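Local coordinates for tryptophan synthase alpha chain (Campylobacter jejuni, PDB 3THA), which probably cleaves indoleglycerol phosphate to indole and glyceraldehyde 3-phosphate, as the alpha subunit of tryptophan synthase in the last step of tryptophan synthesis, at residues N16-V21 with S40-L45; I168-S173 with A185-K190; F108-K113 with E138-A143; L144-S149 with K162-F167. One frame throughout, in Å; residues are numbered along the deposited sequence.

Contact 1: N16-V21 with S40-L45; sequences NVAYTV and SPIDIL
Asn16 bonds Pro41 through its side chain and Asp43 through its backbone. Its CB lies 3.5 Å from Pro41 O. CG stands anti to its own carbonyl carbon (chi1 -54°), 3.7 Å from that same Pro41 O. At the tip, ND2 gives a nearly straight bond (174°) to Pro41 O over 2.9 Å; the acceptor lies in the plane of the amide, although ND2 is tilted from the plane of the Pro41 carbonyl. OD1 is taken by Arg218, so an asparagine, donor and acceptor in one short group, suits this place. Its main chain is gripped as well: Asn16 N donates to Asp43 OD2 at 3.0 Å, met on the anti side and tilted out of the carboxylate plane, while Asn16 O accepts from both Asp43 N (2.9 Å) and Ile44 N.

From here the segments run as parallel neighbours, the first two strands of a TIM barrel joined through helix 27-35 in a beta-alpha-beta unit. Val17 pairs with Ile44 and Ala18 with Leu45, and Ala18 N closes a 3.2 Å bond to Ile44 O. Branched Val17 and Ile44 face the barrel interior, where Val17 CG2 touches Ile44 CD1 at 4.1 Å and the Val17 side chain lies close to Glu46, a predicted catalytic proton acceptor. On the other face, Ala18 is small enough to admit Ile42, whose CD1 rests 3.8 Å from Ala18 CB. Leu45 CD1 shares that methyl, and Leu45 also packs on Phe33 and Leu34 of helix 27-35.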
loop_
_atom_site.group_PDB
_atom_site.type_symbol
_atom_site.label_atom_id
_atom_site.label_comp_id
_atom_site.label_asym_id
_atom_site.label_seq_id
_atom_site.Cartn_x
_atom_site.Cartn_y
_atom_site.Cartn_z
ATOM N N ASN B 16 -20.406 12.198 1.511
ATOM C CA ASN B 16 -19.119 12.406 2.121
ATOM C C ASN B 16 -18.585 11.096 2.666
ATOM O O ASN B 16 -19.226 10.462 3.501
ATOM C CB ASN B 16 -19.199 13.469 3.195
ATOM C CG ASN B 16 -19.787 14.744 2.681
ATOM O OD1 ASN B 16 -19.509 15.153 1.565
ATOM N ND2 ASN B 16 -20.612 15.388 3.496
ATOM N N VAL B 17 -17.431 10.675 2.154
ATOM C CA VAL B 17 -16.868 9.381 2.512
ATOM C C VAL B 17 -15.510 9.649 3.093
ATOM O O VAL B 17 -14.778 10.473 2.580
ATOM C CB VAL B 17 -16.690 8.440 1.279
ATOM C CG1 VAL B 17 -16.200 7.050 1.733
ATOM C CG2 VAL B 17 -17.995 8.322 0.524
ATOM N N ALA B 18 -15.165 8.949 4.156
ATOM C CA ALA B 18 -13.903 9.170 4.775
ATOM C C ALA B 18 -13.279 7.868 5.192
ATOM O O ALA B 18 -13.959 6.867 5.470
ATOM C CB ALA B 18 -14.065 10.115 6.008
ATOM N N TYR B 19 -11.973 7.901 5.299
ATOM C CA TYR B 19 -11.255 6.751 5.758
ATOM C C TYR B 19 -10.490 7.142 7.016
ATOM O O TYR B 19 -9.976 8.275 7.114
ATOM C CB TYR B 19 -10.328 6.298 4.602
ATOM C CG TYR B 19 -9.239 5.337 4.979
ATOM C CD1 TYR B 19 -9.388 3.982 4.748
ATOM C CD2 TYR B 19 -8.029 5.792 5.506
ATOM C CE1 TYR B 19 -8.402 3.074 5.102
ATOM C CE2 TYR B 19 -7.024 4.895 5.847
ATOM C CZ TYR B 19 -7.225 3.528 5.649
ATOM O OH TYR B 19 -6.246 2.603 5.973
ATOM N N THR B 20 -10.411 6.217 7.971
ATOM C CA THR B 20 -9.546 6.358 9.146
ATOM C C THR B 20 -8.916 5.005 9.453
ATOM O O THR B 20 -9.426 3.946 9.058
ATOM C CB THR B 20 -10.302 6.864 10.458
ATOM O OG1 THR B 20 -9.358 7.167 11.505
ATOM C CG2 THR B 20 -11.262 5.815 11.010
ATOM N N VAL B 21 -7.814 5.055 10.181
ATOM C CA VAL B 21 -7.164 3.859 10.664
ATOM C C VAL B 21 -7.603 3.640 12.121
ATOM O O VAL B 21 -7.326 4.451 12.990
ATOM C CB VAL B 21 -5.617 3.998 10.603
ATOM C CG1 VAL B 21 -4.956 2.617 10.785
ATOM C CG2 VAL B 21 -5.182 4.598 9.283
ATOM N N SER B 40 -21.246 13.891 12.800
ATOM C CA SER B 40 -20.255 14.425 11.861
ATOM C C SER B 40 -20.886 14.481 10.479
ATOM O O SER B 40 -21.840 13.764 10.241
ATOM C CB SER B 40 -19.006 13.535 11.824
ATOM O OG SER B 40 -19.295 12.329 11.135
ATOM N N PRO B 41 -20.349 15.292 9.548
ATOM C CA PRO B 41 -21.024 15.346 8.250
ATOM C C PRO B 41 -20.651 14.174 7.302
ATOM O O PRO B 41 -21.034 14.162 6.123
ATOM C CB PRO B 41 -20.570 16.699 7.696
ATOM C CG PRO B 41 -19.188 16.864 8.234
ATOM C CD PRO B 41 -19.094 16.066 9.535
ATOM N N ILE B 42 -19.960 13.172 7.830
ATOM C CA ILE B 42 -19.580 11.970 7.066
ATOM C C ILE B 42 -20.749 10.989 6.974
ATOM O O ILE B 42 -21.363 10.641 7.995
ATOM C CB ILE B 42 -18.404 11.272 7.745
ATOM C CG1 ILE B 42 -17.205 12.229 7.797
ATOM C CG2 ILE B 42 -18.086 9.936 7.080
ATOM C CD1 ILE B 42 -16.118 11.801 8.773
ATOM N N ASP B 43 -21.033 10.528 5.753
ATOM C CA ASP B 43 -22.170 9.664 5.475
ATOM C C ASP B 43 -21.746 8.196 5.500
ATOM O O ASP B 43 -22.514 7.329 5.939
ATOM C CB ASP B 43 -22.760 9.992 4.106
ATOM C CG ASP B 43 -23.269 11.416 4.013
ATOM O OD1 ASP B 43 -23.915 11.892 4.979
ATOM O OD2 ASP B 43 -23.048 12.061 2.962
ATOM N N ILE B 44 -20.533 7.919 5.017
ATOM C CA ILE B 44 -20.015 6.568 4.953
ATOM C C ILE B 44 -18.590 6.604 5.448
ATOM O O ILE B 44 -17.789 7.340 4.904
ATOM C CB ILE B 44 -20.005 6.076 3.499
ATOM C CG1 ILE B 44 -21.388 6.233 2.924
ATOM C CG2 ILE B 44 -19.456 4.621 3.376
ATOM C CD1 ILE B 44 -21.411 6.303 1.456
ATOM N N LEU B 45 -18.273 5.792 6.450
ATOM C CA LEU B 45 -16.915 5.692 6.918
ATOM C C LEU B 45 -16.235 4.424 6.481
ATOM O O LEU B 45 -16.806 3.310 6.650
ATOM C CB LEU B 45 -16.886 5.751 8.435
ATOM C CG LEU B 45 -15.496 5.826 9.042
ATOM C CD1 LEU B 45 -14.880 7.180 8.696
ATOM C CD2 LEU B 45 -15.572 5.600 10.582
#

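Contact 2: I168-S173 with A185-K190; sequences IYLLAS and AILQDK
Leu170 is the first residue of 168-173 to meet helix segment 185-190, and its two methyls divide between two helix residues. Its CB points toward the helix, with CG anti to the backbone N (chi1 -175°). CD2 touches Leu187 CD2 at 3.8 Å, methyl against methyl, and CD1 lies 4.2 Å from Lys190 CG. Lys190 uses only the base of its chain here: the bend at chi2 (66°) takes CD off the straight course, and beyond it the ammonium group ends in a salt bridge to Glu193 and a hydrogen bond to Thr152 O. A lysine can thus offer aliphatic carbon to a buried leucine while its charge is met away from it.

At Leu171 the strand turns its side chain away from the helix, and it packs on Pro54 of the second subunit; the residue meets the helix through its backbone alone, Leu171 O being 4.1 Å from Leu187 CD2. Ala172, just past the strand, offers CB to the same methyl at 4.3 Å; its small size lets the backbone pass beside the leucine tip. Leu187 CD2 therefore collects contacts from three successive residues, and Leu187 also packs on Val150 and on Val204 of the next strand. No hydrogen bond links the two segments; they meet mainly through aliphatic carbon.

Strand and helix axes approach to 10.4 Å and run roughly antiparallel, at 153°. This is the packing of a helix over the outer face of a TIM barrel, within the beta-alpha-beta unit of strand 168-171, helix 180-195 and strand 202-205.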
loop_
_atom_site.group_PDB
_atom_site.type_symbol
_atom_site.label_atom_id
_atom_site.label_comp_id
_atom_site.label_asym_id
_atom_site.label_seq_id
_atom_site.Cartn_x
_atom_site.Cartn_y
_atom_site.Cartn_z
ATOM N N ILE B 168 -19.396 2.196 -7.127
ATOM C CA ILE B 168 -18.179 2.071 -7.892
ATOM C C ILE B 168 -17.158 3.019 -7.312
ATOM O O ILE B 168 -17.465 4.188 -7.050
ATOM C CB ILE B 168 -18.373 2.367 -9.401
ATOM C CG1 ILE B 168 -19.626 1.653 -9.934
ATOM C CG2 ILE B 168 -17.121 1.944 -10.184
ATOM C CD1 ILE B 168 -19.590 0.155 -9.755
ATOM N N TYR B 169 -15.943 2.501 -7.105
ATOM C CA TYR B 169 -14.857 3.278 -6.573
ATOM C C TYR B 169 -14.058 3.694 -7.774
ATOM O O TYR B 169 -13.234 2.915 -8.275
ATOM C CB TYR B 169 -14.011 2.416 -5.655
ATOM C CG TYR B 169 -13.121 3.155 -4.643
ATOM C CD1 TYR B 169 -12.305 4.225 -5.035
ATOM C CD2 TYR B 169 -13.085 2.762 -3.304
ATOM C CE1 TYR B 169 -11.506 4.899 -4.119
ATOM C CE2 TYR B 169 -12.289 3.460 -2.362
ATOM C CZ TYR B 169 -11.490 4.504 -2.793
ATOM O OH TYR B 169 -10.665 5.178 -1.899
ATOM N N LEU B 170 -14.322 4.910 -8.252
ATOM C CA LEU B 170 -13.537 5.554 -9.294
ATOM C C LEU B 170 -12.265 6.254 -8.765
ATOM O O LEU B 170 -12.340 7.344 -8.198
ATOM C CB LEU B 170 -14.381 6.562 -10.075
ATOM C CG LEU B 170 -13.609 7.162 -11.261
ATOM C CD1 LEU B 170 -12.881 6.081 -12.143
ATOM C CD2 LEU B 170 -14.479 8.018 -12.121
ATOM N N LEU B 171 -11.103 5.646 -8.970
ATOM C CA LEU B 171 -9.860 6.311 -8.632
ATOM C C LEU B 171 -9.703 7.499 -9.551
ATOM O O LEU B 171 -10.252 7.528 -10.656
ATOM C CB LEU B 171 -8.663 5.367 -8.742
ATOM C CG LEU B 171 -8.822 4.118 -7.879
ATOM C CD1 LEU B 171 -7.701 3.151 -8.093
ATOM C CD2 LEU B 171 -8.905 4.485 -6.432
ATOM N N ALA B 172 -8.999 8.506 -9.066
ATOM C CA ALA B 172 -8.755 9.682 -9.838
ATOM C C ALA B 172 -7.299 9.561 -10.250
ATOM O O ALA B 172 -6.524 8.836 -9.610
ATOM C CB ALA B 172 -9.005 10.903 -8.992
ATOM N N SER B 173 -6.946 10.195 -11.356
ATOM C CA SER B 173 -5.593 10.127 -11.858
ATOM C C SER B 173 -4.934 11.435 -11.564
ATOM O O SER B 173 -5.613 12.457 -11.381
ATOM C CB SER B 173 -5.586 9.939 -13.358
ATOM O OG SER B 173 -6.293 8.778 -13.696
ATOM N N ALA B 185 -12.395 17.244 -16.300
ATOM C CA ALA B 185 -13.263 16.806 -17.432
ATOM C C ALA B 185 -13.094 15.337 -17.894
ATOM O O ALA B 185 -14.067 14.661 -18.249
ATOM C CB ALA B 185 -13.132 17.766 -18.623
ATOM N N ILE B 186 -11.864 14.840 -17.877
ATOM C CA ILE B 186 -11.623 13.434 -18.145
ATOM C C ILE B 186 -12.467 12.540 -17.238
ATOM O O ILE B 186 -13.056 11.543 -17.700
ATOM C CB ILE B 186 -10.157 13.087 -17.958
ATOM C CG1 ILE B 186 -9.309 13.958 -18.884
ATOM C CG2 ILE B 186 -9.936 11.610 -18.210
ATOM C CD1 ILE B 186 -7.826 13.692 -18.836
ATOM N N LEU B 187 -12.527 12.916 -15.960
ATOM C CA LEU B 187 -13.247 12.160 -14.940
ATOM C C LEU B 187 -14.736 12.125 -15.210
ATOM O O LEU B 187 -15.369 11.066 -15.125
ATOM C CB LEU B 187 -13.006 12.754 -13.531
ATOM C CG LEU B 187 -11.765 12.270 -12.784
ATOM C CD1 LEU B 187 -11.262 13.376 -11.875
ATOM C CD2 LEU B 187 -12.052 10.996 -11.991
ATOM N N GLN B 188 -15.299 13.285 -15.510
ATOM C CA GLN B 188 -16.684 13.349 -15.922
ATOM C C GLN B 188 -16.970 12.481 -17.151
ATOM O O GLN B 188 -18.096 11.969 -17.296
ATOM C CB GLN B 188 -17.096 14.795 -16.166
ATOM C CG GLN B 188 -17.588 15.511 -14.911
ATOM C CD GLN B 188 -17.913 16.972 -15.158
ATOM O OE1 GLN B 188 -17.163 17.692 -15.823
ATOM N NE2 GLN B 188 -19.030 17.418 -14.618
ATOM N N ASP B 189 -15.958 12.303 -18.015
ATOM C CA ASP B 189 -16.071 11.341 -19.125
ATOM C C ASP B 189 -16.137 9.935 -18.611
ATOM O O ASP B 189 -16.979 9.157 -19.050
ATOM C CB ASP B 189 -14.905 11.429 -20.104
ATOM C CG ASP B 189 -15.221 12.290 -21.313
ATOM O OD1 ASP B 189 -15.713 13.427 -21.129
ATOM O OD2 ASP B 189 -14.981 11.815 -22.449
ATOM N N LYS B 190 -15.257 9.598 -17.672
ATOM C CA LYS B 190 -15.237 8.226 -17.184
ATOM C C LYS B 190 -16.527 7.871 -16.417
ATOM O O LYS B 190 -17.067 6.755 -16.557
ATOM C CB LYS B 190 -13.968 7.934 -16.381
ATOM C CG LYS B 190 -13.695 6.452 -16.202
ATOM C CD LYS B 190 -13.381 5.853 -17.587
ATOM C CE LYS B 190 -12.929 4.425 -17.481
ATOM N NZ LYS B 190 -12.500 3.930 -18.786
#

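Contact 3: F108-K113 with E138-A143; sequences FVKKAK and ERYNIA
Lys113 NZ donates to Asn141 O over 3.1 Å, approaching from above the carbonyl plane, with a C=O...N angle of 134°. The Lys113 chain reaches there past the end of helix 131-140: its CD runs 3.3 Å from Tyr140 O, and its CB and CD both lie against Ile142 CG1. Lysine suits the spot, since its long apolar stem covers Ile142 while the tip serves a helix-end carbonyl; a weak bond to Ala3 O adds a second partner. Asn141 itself takes a positive phi (58°) in a Schellman motif, which ends the helix and turns the chain toward strand 143-148. Two neighbouring helices of the barrel's outer layer, 105-114 and 131-140, are joined in this way.

Between them stands the ring of Tyr140. Lys110 CB sits over one face, offset toward the rim, in a CH-pi contact 4.0 Å from the ring centroid, while Arg139 CG lies over the opposite face. Val109 CG1 comes obliquely to Tyr140 CD1 at 3.8 Å and also touches Ile142 CG1. Tyr140 OH makes a weak hydrogen bond to Glu106; a tyrosine, with a flat apolar ring and a polar tip, suits this partly exposed place.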
loop_
_atom_site.group_PDB
_atom_site.type_symbol
_atom_site.label_atom_id
_atom_site.label_comp_id
_atom_site.label_asym_id
_atom_site.label_seq_id
_atom_site.Cartn_x
_atom_site.Cartn_y
_atom_site.Cartn_z
ATOM N N PHE B 108 -14.810 -14.230 8.789
ATOM C CA PHE B 108 -14.648 -12.782 8.664
ATOM C C PHE B 108 -15.920 -12.058 8.186
ATOM O O PHE B 108 -16.357 -11.041 8.780
ATOM C CB PHE B 108 -13.499 -12.465 7.699
ATOM C CG PHE B 108 -13.141 -11.023 7.685
ATOM C CD1 PHE B 108 -13.631 -10.191 6.699
ATOM C CD2 PHE B 108 -12.362 -10.469 8.727
ATOM C CE1 PHE B 108 -13.318 -8.838 6.712
ATOM C CE2 PHE B 108 -12.050 -9.132 8.737
ATOM C CZ PHE B 108 -12.535 -8.307 7.734
ATOM N N VAL B 109 -16.475 -12.573 7.097
ATOM C CA VAL B 109 -17.549 -11.911 6.392
ATOM C C VAL B 109 -18.807 -11.923 7.226
ATOM O O VAL B 109 -19.467 -10.908 7.337
ATOM C CB VAL B 109 -17.810 -12.527 4.983
ATOM C CG1 VAL B 109 -18.945 -11.785 4.265
ATOM C CG2 VAL B 109 -16.552 -12.485 4.142
ATOM N N LYS B 110 -19.124 -13.073 7.814
ATOM C CA LYS B 110 -20.258 -13.205 8.720
ATOM C C LYS B 110 -20.105 -12.239 9.902
ATOM O O LYS B 110 -21.026 -11.496 10.234
ATOM C CB LYS B 110 -20.359 -14.656 9.203
ATOM C CG LYS B 110 -21.279 -14.881 10.393
ATOM C CD LYS B 110 -21.567 -16.369 10.519
ATOM C CE LYS B 110 -22.338 -16.719 11.786
ATOM N NZ LYS B 110 -23.090 -18.018 11.605
ATOM N N LYS B 111 -18.934 -12.255 10.529
ATOM C CA LYS B 111 -18.675 -11.340 11.624
ATOM C C LYS B 111 -18.900 -9.886 11.238
ATOM O O LYS B 111 -19.664 -9.175 11.903
ATOM C CB LYS B 111 -17.277 -11.539 12.187
ATOM C CG LYS B 111 -17.322 -11.952 13.636
ATOM C CD LYS B 111 -17.481 -10.698 14.459
ATOM C CE LYS B 111 -16.943 -10.855 15.873
ATOM N NZ LYS B 111 -17.762 -11.775 16.732
ATOM N N ALA B 112 -18.225 -9.454 10.175
ATOM C CA ALA B 112 -18.380 -8.108 9.661
ATOM C C ALA B 112 -19.863 -7.742 9.496
ATOM O O ALA B 112 -20.301 -6.655 9.914
ATOM C CB ALA B 112 -17.670 -7.992 8.377
ATOM N N LYS B 113 -20.649 -8.669 8.954
ATOM C CA LYS B 113 -22.074 -8.424 8.692
ATOM C C LYS B 113 -22.909 -8.357 9.965
ATOM O O LYS B 113 -23.836 -7.555 10.065
ATOM C CB LYS B 113 -22.641 -9.475 7.728
ATOM C CG LYS B 113 -24.170 -9.412 7.456
ATOM C CD LYS B 113 -24.538 -8.227 6.550
ATOM C CE LYS B 113 -25.966 -8.313 6.027
ATOM N NZ LYS B 113 -26.248 -7.187 5.085
ATOM N N GLU B 138 -21.563 -12.493 -1.554
ATOM C CA GLU B 138 -22.947 -12.792 -2.004
ATOM C C GLU B 138 -23.699 -13.479 -0.867
ATOM O O GLU B 138 -24.824 -13.102 -0.526
ATOM C CB GLU B 138 -23.005 -13.750 -3.205
ATOM C CG GLU B 138 -22.540 -13.243 -4.563
ATOM C CD GLU B 138 -22.504 -14.395 -5.622
ATOM O OE1 GLU B 138 -23.454 -15.241 -5.675
ATOM O OE2 GLU B 138 -21.517 -14.462 -6.395
ATOM N N ARG B 139 -23.057 -14.489 -0.281
ATOM C CA ARG B 139 -23.679 -15.335 0.749
ATOM C C ARG B 139 -24.250 -14.559 1.951
ATOM O O ARG B 139 -25.270 -14.962 2.498
ATOM C CB ARG B 139 -22.700 -16.431 1.221
ATOM C CG ARG B 139 -23.192 -17.239 2.436
ATOM C CD ARG B 139 -22.234 -18.349 2.878
ATOM N NE ARG B 139 -22.443 -19.536 2.056
ATOM C CZ ARG B 139 -21.498 -20.114 1.323
ATOM N NH1 ARG B 139 -20.251 -19.654 1.345
ATOM N NH2 ARG B 139 -21.795 -21.180 0.598
ATOM N N TYR B 140 -23.585 -13.479 2.373
ATOM C CA TYR B 140 -24.025 -12.706 3.545
ATOM C C TYR B 140 -24.551 -11.309 3.207
ATOM O O TYR B 140 -24.776 -10.488 4.102
ATOM C CB TYR B 140 -22.895 -12.615 4.575
ATOM C CG TYR B 140 -22.537 -13.947 5.189
ATOM C CD1 TYR B 140 -21.428 -14.664 4.733
ATOM C CD2 TYR B 140 -23.316 -14.502 6.219
ATOM C CE1 TYR B 140 -21.078 -15.902 5.297
ATOM C CE2 TYR B 140 -22.994 -15.747 6.784
ATOM C CZ TYR B 140 -21.873 -16.447 6.316
ATOM O OH TYR B 140 -21.527 -17.679 6.859
ATOM N N ASN B 141 -24.756 -11.058 1.914
ATOM C CA ASN B 141 -25.236 -9.767 1.434
ATOM C C ASN B 141 -24.331 -8.602 1.840
ATOM O O ASN B 141 -24.771 -7.609 2.421
ATOM C CB ASN B 141 -26.669 -9.523 1.905
ATOM C CG ASN B 141 -27.705 -10.139 0.986
ATOM O OD1 ASN B 141 -27.432 -10.514 -0.161
ATOM N ND2 ASN B 141 -28.919 -10.204 1.475
ATOM N N ILE B 142 -23.046 -8.779 1.558
ATOM C CA ILE B 142 -22.022 -7.780 1.771
ATOM C C ILE B 142 -21.495 -7.537 0.380
ATOM O O ILE B 142 -21.292 -8.467 -0.403
ATOM C CB ILE B 142 -20.901 -8.320 2.672
ATOM C CG1 ILE B 142 -21.299 -8.220 4.131
ATOM C CG2 ILE B 142 -19.671 -7.523 2.506
ATOM C CD1 ILE B 142 -20.864 -6.929 4.789
ATOM N N ALA B 143 -21.316 -6.280 0.052
ATOM C CA ALA B 143 -20.761 -5.945 -1.216
ATOM C C ALA B 143 -19.233 -5.944 -1.127
ATOM O O ALA B 143 -18.648 -5.397 -0.172
ATOM C CB ALA B 143 -21.276 -4.575 -1.635
#

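Contact 4: L144-S149 with K162-F167; sequences LITLVS and KHAKGF
Ile145 and Phe167 form the apolar half of a contact in which the loop ahead of strand 168-171 lies against the start of its neighbour, strand 143-148, with water filling the polar half. Ile145 lays CG2 over one face of the Phe167 ring, offset toward its rim and 4.0 Å from the centroid, a CH-pi contact. Its other branch ends in CD1, which lies 3.7 Å from Phe167 CE1, so the forked isoleucine meets the ring with both arms. Phe167 CG sits between its own backbone N and carbonyl carbon (chi1 66°), the crowded position, and the ring beyond it comes to rest against Ile145.

The backbones stay too far apart for direct bonds, and two waters bridge them. Water 1 is held by Lys165 N at 2.7 Å and lies 2.6 Å from Leu144 O. Water 2 accepts from Thr146 N and lies 2.8 Å from Lys165 O and from Phe167 O, placing the water between the Thr146 amide and two carbonyls of 162-167. Glycine fits at 166: its backbone angles would jam a CB against the carbonyl before it, and Ile145 CD1 already lies 4.1 Å from Gly166 CA. Close by, Ala164 presents a small methyl to Thr146 OG1.

The Phe167 ring lies close to Glu46, a predicted proton acceptor, where it meets Phe203 and stands edge-to-face with Phe7. Leu144 packs outward on helix 131-140, whereas Ile145, on the other side of its strand, touches side chains of strands 117-121 and 168-171, the neighbours on its two flanks.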
loop_
_atom_site.group_PDB
_atom_site.type_symbol
_atom_site.label_atom_id
_atom_site.label_comp_id
_atom_site.label_asym_id
_atom_site.label_seq_id
_atom_site.Cartn_x
_atom_site.Cartn_y
_atom_site.Cartn_z
ATOM N N LEU B 144 -18.605 -6.553 -2.134
ATOM C CA LEU B 144 -17.171 -6.419 -2.421
ATOM C C LEU B 144 -16.978 -5.340 -3.487
ATOM O O LEU B 144 -17.366 -5.527 -4.650
ATOM C CB LEU B 144 -16.590 -7.750 -2.941
ATOM C CG LEU B 144 -15.084 -7.675 -3.122
ATOM C CD1 LEU B 144 -14.403 -7.320 -1.751
ATOM C CD2 LEU B 144 -14.511 -8.941 -3.656
ATOM N N ILE B 145 -16.377 -4.226 -3.096
ATOM C CA ILE B 145 -16.476 -2.996 -3.829
ATOM C C ILE B 145 -15.498 -3.033 -4.975
ATOM O O ILE B 145 -14.358 -3.479 -4.810
ATOM C CB ILE B 145 -16.205 -1.780 -2.876
ATOM C CG1 ILE B 145 -17.191 -1.747 -1.708
ATOM C CG2 ILE B 145 -16.124 -0.423 -3.610
ATOM C CD1 ILE B 145 -18.629 -1.376 -2.092
ATOM N N THR B 146 -15.960 -2.542 -6.130
ATOM C CA THR B 146 -15.271 -2.621 -7.396
ATOM C C THR B 146 -14.545 -1.314 -7.683
ATOM O O THR B 146 -15.159 -0.228 -7.625
ATOM C CB THR B 146 -16.298 -2.796 -8.569
ATOM O OG1 THR B 146 -17.150 -3.918 -8.335
ATOM C CG2 THR B 146 -15.600 -3.010 -9.884
ATOM N N LEU B 147 -13.280 -1.435 -8.088
ATOM C CA LEU B 147 -12.436 -0.303 -8.346
ATOM C C LEU B 147 -12.244 -0.112 -9.801
ATOM O O LEU B 147 -12.012 -1.079 -10.502
ATOM C CB LEU B 147 -11.058 -0.536 -7.734
ATOM C CG LEU B 147 -10.903 -0.078 -6.299
ATOM C CD1 LEU B 147 -12.017 -0.643 -5.365
ATOM C CD2 LEU B 147 -9.543 -0.499 -5.842
ATOM N N VAL B 148 -12.316 1.122 -10.279
ATOM C CA VAL B 148 -11.957 1.403 -11.661
ATOM C C VAL B 148 -11.135 2.684 -11.712
ATOM O O VAL B 148 -11.241 3.491 -10.796
ATOM C CB VAL B 148 -13.193 1.460 -12.620
ATOM C CG1 VAL B 148 -14.275 0.492 -12.178
ATOM C CG2 VAL B 148 -13.757 2.853 -12.743
ATOM N N SER B 149 -10.311 2.852 -12.754
ATOM C CA SER B 149 -9.562 4.078 -12.986
ATOM C C SER B 149 -10.036 4.757 -14.221
ATOM O O SER B 149 -10.844 4.219 -15.002
ATOM C CB SER B 149 -8.114 3.749 -13.240
ATOM O OG SER B 149 -7.673 2.816 -12.280
ATOM N N LYS B 162 -21.075 -4.222 -14.571
ATOM C CA LYS B 162 -22.420 -4.671 -14.954
ATOM C C LYS B 162 -23.087 -5.443 -13.816
ATOM O O LYS B 162 -24.297 -5.318 -13.611
ATOM C CB LYS B 162 -22.366 -5.524 -16.222
ATOM C CG LYS B 162 -23.700 -5.811 -16.865
ATOM C CD LYS B 162 -23.593 -6.960 -17.888
ATOM C CE LYS B 162 -24.980 -7.411 -18.376
ATOM N NZ LYS B 162 -25.272 -6.838 -19.704
ATOM N N HIS B 163 -22.280 -6.205 -13.077
ATOM C CA HIS B 163 -22.771 -7.088 -12.015
ATOM C C HIS B 163 -22.274 -6.731 -10.612
ATOM O O HIS B 163 -22.303 -7.589 -9.724
ATOM C CB HIS B 163 -22.385 -8.541 -12.324
ATOM C CG HIS B 163 -23.058 -9.101 -13.546
ATOM N ND1 HIS B 163 -24.399 -8.902 -13.823
ATOM C CD2 HIS B 163 -22.580 -9.871 -14.554
ATOM C CE1 HIS B 163 -24.710 -9.507 -14.958
ATOM N NE2 HIS B 163 -23.625 -10.108 -15.422
ATOM N N ALA B 164 -21.815 -5.489 -10.411
ATOM C CA ALA B 164 -21.223 -5.062 -9.133
ATOM C C ALA B 164 -22.292 -4.706 -8.106
ATOM O O ALA B 164 -23.454 -4.632 -8.437
ATOM C CB ALA B 164 -20.311 -3.876 -9.342
ATOM N N LYS B 165 -21.868 -4.486 -6.864
ATOM C CA LYS B 165 -22.762 -4.166 -5.774
ATOM C C LYS B 165 -22.155 -3.026 -4.927
ATOM O O LYS B 165 -20.931 -2.839 -4.882
ATOM C CB LYS B 165 -23.023 -5.412 -4.921
ATOM C CG LYS B 165 -23.522 -6.696 -5.700
ATOM C CD LYS B 165 -25.027 -6.698 -6.065
ATOM C CE LYS B 165 -25.515 -8.099 -6.532
ATOM N NZ LYS B 165 -24.888 -9.215 -5.687
ATOM N N GLY B 166 -23.008 -2.235 -4.294
ATOM C CA GLY B 166 -22.536 -1.156 -3.424
ATOM C C GLY B 166 -22.375 0.183 -4.095
ATOM O O GLY B 166 -23.373 0.900 -4.304
ATOM N N PHE B 167 -21.131 0.511 -4.457
ATOM C CA PHE B 167 -20.813 1.727 -5.196
ATOM C C PHE B 167 -19.601 1.439 -6.058
ATOM O O PHE B 167 -18.881 0.517 -5.773
ATOM C CB PHE B 167 -20.576 2.934 -4.243
ATOM C CG PHE B 167 -19.350 2.815 -3.336
ATOM C CD1 PHE B 167 -19.463 2.299 -2.052
ATOM C CD2 PHE B 167 -18.089 3.255 -3.765
ATOM C CE1 PHE B 167 -18.360 2.212 -1.194
ATOM C CE2 PHE B 167 -16.944 3.191 -2.910
ATOM C CZ PHE B 167 -17.084 2.671 -1.626
HETATM O O HOH W 1 -19.282 -5.256 -6.414
HETATM O O HOH W 2 -18.755 -2.172 -6.434
#

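Contacts 1 and 2 are buried, whereas contacts 3 and 4 are partly open to solvent. Contacts 1, 2 and 4 all reach the barrel sheet; contact 3 joins two helices outside it. Chemistry follows place: contact 1 relies on direct backbone bonds and those of an asparagine and an aspartate side chain, contact 2 on aliphatic packing without a hydrogen bond, contact 3 on a lysine stem and tyrosine ring at a helix end, and contact 4 on bridging waters beside an aromatic ring. Contacts 2 and 4 lie on neighbouring strands, with Leu171 N 2.8 Å from Val148 O, and both touch the second subunit. Contact 3 leads into contact 4, Ala143 CB packing on Lys165 O. Contacts 2 and 3 are the most widely separated, their centres about 28 Å apart.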